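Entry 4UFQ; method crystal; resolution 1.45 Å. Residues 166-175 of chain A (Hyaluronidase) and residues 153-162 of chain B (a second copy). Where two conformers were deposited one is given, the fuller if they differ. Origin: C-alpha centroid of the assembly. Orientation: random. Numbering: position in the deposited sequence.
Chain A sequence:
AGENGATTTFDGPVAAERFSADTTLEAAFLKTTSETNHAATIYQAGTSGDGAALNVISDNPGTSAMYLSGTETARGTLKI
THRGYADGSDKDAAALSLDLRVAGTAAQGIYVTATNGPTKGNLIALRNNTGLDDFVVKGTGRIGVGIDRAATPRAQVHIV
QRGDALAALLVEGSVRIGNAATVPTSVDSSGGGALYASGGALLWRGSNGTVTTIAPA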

# COMPACT_ATOMS: atom_id res chain seq x y z
N LEU A 166 18.63 -2.50 17.52
CA LEU A 166 19.85 -1.92 18.06
C LEU A 166 20.08 -0.49 17.57
O LEU A 166 20.97 0.22 18.08
CB LEU A 166 21.03 -2.81 17.68
CG LEU A 166 21.11 -4.19 18.30
CD1 LEU A 166 22.30 -4.93 17.70
CD2 LEU A 166 21.23 -4.11 19.81
N ALA A 167 19.28 -0.05 16.60
CA ALA A 167 19.33 1.31 16.11
C ALA A 167 17.96 1.69 15.53
O ALA A 167 17.19 0.79 15.15
CB ALA A 167 20.39 1.45 15.03
N ALA A 168 17.63 2.97 15.56
CA ALA A 168 16.43 3.46 14.86
C ALA A 168 16.62 3.41 13.34
O ALA A 168 15.65 3.20 12.57
CB ALA A 168 16.13 4.87 15.28
N LEU A 169 17.85 3.68 12.90
CA LEU A 169 18.16 3.84 11.47
C LEU A 169 19.52 3.25 11.18
O LEU A 169 20.50 3.58 11.89
CB LEU A 169 18.12 5.32 11.09
CG LEU A 169 18.47 5.66 9.65
CD1 LEU A 169 17.49 5.00 8.67
CD2 LEU A 169 18.46 7.17 9.43
N LEU A 170 19.59 2.40 10.16
CA LEU A 170 20.84 1.93 9.58
C LEU A 170 20.91 2.38 8.13
O LEU A 170 19.99 2.10 7.35
CB LEU A 170 20.97 0.40 9.66
CG LEU A 170 22.07 -0.27 8.82
CD1 LEU A 170 23.49 0.19 9.25
CD2 LEU A 170 21.95 -1.73 8.97
N VAL A 171 22.01 3.04 7.78
CA VAL A 171 22.25 3.39 6.38
C VAL A 171 23.53 2.77 5.90
O VAL A 171 24.61 3.03 6.44
CB VAL A 171 22.28 4.92 6.09
CG1 VAL A 171 20.88 5.51 6.22
CG2 VAL A 171 23.29 5.63 6.96
N GLU A 172 23.43 1.92 4.88
CA GLU A 172 24.58 1.34 4.22
C GLU A 172 24.86 2.22 3.01
O GLU A 172 24.43 1.95 1.90
CB GLU A 172 24.33 -0.11 3.82
CG GLU A 172 24.20 -1.05 5.02
CD GLU A 172 24.23 -2.51 4.64
OE1 GLU A 172 25.31 -3.00 4.19
OE2 GLU A 172 23.20 -3.20 4.77
N GLY A 173 25.53 3.34 3.28
CA GLY A 173 25.89 4.32 2.28
C GLY A 173 26.03 5.67 2.93
O GLY A 173 25.99 5.81 4.16
N SER A 174 26.16 6.72 2.13
CA SER A 174 26.34 8.05 2.67
C SER A 174 25.01 8.75 2.91
O SER A 174 23.95 8.34 2.38
CB SER A 174 27.21 8.88 1.73
OG SER A 174 26.62 8.96 0.43
N VAL A 175 25.05 9.80 3.73
CA VAL A 175 23.90 10.61 4.07
C VAL A 175 24.16 12.03 3.62
O VAL A 175 25.06 12.71 4.16
CB VAL A 175 23.63 10.65 5.58
CG1 VAL A 175 22.40 11.54 5.92
CG2 VAL A 175 23.44 9.23 6.12
N PRO B 153 15.53 -6.69 8.47
CA PRO B 153 16.18 -5.38 8.64
C PRO B 153 16.97 -5.32 9.95
O PRO B 153 16.52 -5.88 10.95
CB PRO B 153 15.00 -4.40 8.66
CG PRO B 153 13.89 -5.12 7.95
CD PRO B 153 14.07 -6.56 8.33
N ARG B 154 18.13 -4.65 9.94
CA ARG B 154 19.01 -4.63 11.11
C ARG B 154 18.89 -3.33 11.92
O ARG B 154 19.77 -3.00 12.75
CB ARG B 154 20.47 -4.91 10.69
CG ARG B 154 20.68 -6.28 10.06
CD ARG B 154 22.14 -6.71 10.03
NE ARG B 154 22.98 -5.75 9.27
CZ ARG B 154 23.18 -5.81 7.95
NH1 ARG B 154 22.57 -6.73 7.20
NH2 ARG B 154 23.95 -4.92 7.37
N ALA B 155 17.79 -2.63 11.73
CA ALA B 155 17.42 -1.46 12.52
C ALA B 155 15.93 -1.25 12.32
O ALA B 155 15.30 -1.94 11.47
CB ALA B 155 18.24 -0.22 12.05
N GLN B 156 15.35 -0.27 13.02
CA GLN B 156 13.94 0.02 12.79
C GLN B 156 13.66 0.37 11.33
O GLN B 156 12.62 -0.04 10.78
CB GLN B 156 13.44 1.11 13.74
CG GLN B 156 11.92 1.10 13.87
CD GLN B 156 11.37 0.00 14.74
OE1 GLN B 156 12.06 -0.56 15.60
NE2 GLN B 156 10.11 -0.33 14.51
N VAL B 157 14.57 1.13 10.72
CA VAL B 157 14.59 1.38 9.28
C VAL B 157 16.01 1.11 8.79
O VAL B 157 16.97 1.62 9.37
CB VAL B 157 14.20 2.83 8.95
CG1 VAL B 157 14.29 3.10 7.45
CG2 VAL B 157 12.78 3.09 9.46
N HIS B 158 16.14 0.30 7.74
CA HIS B 158 17.42 -0.15 7.20
C HIS B 158 17.42 0.18 5.71
O HIS B 158 16.60 -0.37 4.96
CB HIS B 158 17.54 -1.67 7.42
CG HIS B 158 18.79 -2.33 6.92
ND1 HIS B 158 19.15 -3.60 7.31
CD2 HIS B 158 19.75 -1.92 6.05
CE1 HIS B 158 20.28 -3.95 6.72
NE2 HIS B 158 20.67 -2.95 5.95
N ILE B 159 18.30 1.09 5.29
CA ILE B 159 18.43 1.54 3.89
C ILE B 159 19.74 1.12 3.32
O ILE B 159 20.78 1.31 3.97
CB ILE B 159 18.33 3.10 3.78
CG1 ILE B 159 17.10 3.63 4.51
CG2 ILE B 159 18.35 3.52 2.31
CD1 ILE B 159 17.05 5.15 4.67
N VAL B 160 19.72 0.59 2.10
CA VAL B 160 20.93 0.24 1.36
C VAL B 160 21.02 1.07 0.08
O VAL B 160 20.10 1.05 -0.74
CB VAL B 160 20.96 -1.25 1.00
CG1 VAL B 160 22.27 -1.62 0.29
CG2 VAL B 160 20.77 -2.10 2.25
N GLN B 161 22.14 1.78 -0.10
CA GLN B 161 22.45 2.51 -1.32
C GLN B 161 22.66 1.51 -2.45
O GLN B 161 23.58 0.69 -2.37
CB GLN B 161 23.69 3.37 -1.09
CG GLN B 161 24.07 4.37 -2.19
CD GLN B 161 25.21 5.30 -1.74
OE1 GLN B 161 25.46 5.45 -0.55
NE2 GLN B 161 25.89 5.90 -2.69
N ARG B 162 21.81 1.55 -3.48
CA ARG B 162 21.87 0.62 -4.60
C ARG B 162 22.13 1.32 -5.93
O ARG B 162 21.91 2.53 -6.06
CB ARG B 162 20.56 -0.17 -4.71
CG ARG B 162 20.25 -1.04 -3.51
CD ARG B 162 21.18 -2.24 -3.49
NE ARG B 162 20.80 -3.15 -2.41
CZ ARG B 162 21.40 -4.30 -2.12
NH1 ARG B 162 22.45 -4.71 -2.82
NH2 ARG B 162 20.96 -5.03 -1.11
O HOH W 1 18.88 -4.12 15.19
O HOH W 2 25.71 -5.66 4.71
O HOH W 3 25.41 0.08 -0.34
O HOH W 4 28.11 7.08 -0.95

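Residues 169-172 of chain A and 157-160 of chain B form neighbouring strands of an intermolecular parallel β-sheet, their axes 4.8 Å apart at closest approach and their N-to-C directions only 8° from parallel. The register pairs L169(A) with V157(B), L170(A) with H158(B), V171(A) with I159(B) and E172(A) with V160(B), and the contact buries 683 Å² in all. As is usual for parallel strands, alternate residues of each chain supply both the donor and the acceptor. L170(A) N donates to V157(B) O (2.8 Å) while L170(A) O accepts from I159(B) N (2.8 Å); two residues on, E172(A) N donates to I159(B) O (2.9 Å) and E172(A) O accepts from Q161(B) N (3.0 Å). At the start of the pairing, Q156(B) N donates to A167(A) O and V157(B) N to A168(A) O, each at 3.0 Å.

E172(A) has the largest area covered by the other stretch. Its side chain shares a face of the sheet with L170(A), H158(B) and V160(B), and its carboxylate reaches across to the neighbouring strand. There E172(A) OE2 accepts a hydrogen bond from H158(B) NE2 at 2.8 Å, lying at the edge of the imidazole near its plane, where a ring N-H can point straight at it. The other ring nitrogen is also engaged: R154(B) N donates to H158(B) ND1 at 3.0 Å, so the ring is held from both nitrogens, accepting from its own chain and donating to the other. The same E172(A) OE2 forms a salt bridge with R154(B) NH2 at 3.2 Å; the hydrogen bond within it is weak, its angle being 123°. Water 2 adds a second link, donating to E172(A) OE1 (2.7 Å) and accepting from R154(B) NH2 (3.3 Å).

L170(A), next in covered area, supplies the apolar part of this cluster. L170(A) CD2 sits over one face of the H158(B) ring, 3.5 Å from the centroid and 8° off the ring normal, a CH-π contact that leaves the ring edge free for the glutamate. The base of the same side chain packs on A155(B), L170(A) CB to A155(B) CB at 3.7 Å, and L170(A) CD2 also approaches R154(B) CB at 3.9 Å. The face bearing L169(A), V171(A), V157(B) and I159(B) is wholly aliphatic: I159(B) CD1 lies 4.0 Å from L169(A) CD1 and 4.1 Å from V171(A) CG1, and L169(A) CD1 also meets V157(B) CG1 at 3.9 Å.

Q161(B) closes the C-terminal end of the contact. Beyond its backbone bond to E172(A), its CA-to-CB bond points toward chain A, the side chain is extended (chi1 and chi2 both t), and Q161(B) OE1 accepts from S174(A) N at 3.0 Å, passing 3.1 Å from G173(A) CA. A β-carbon on G173(A) would fall 2.1 Å from Q161(B) OE1, and the backbone angles there independently call for glycine. Water 3 reinforces this end by donating to both E172(A) O (3.1 Å) and Q161(B) O (2.8 Å).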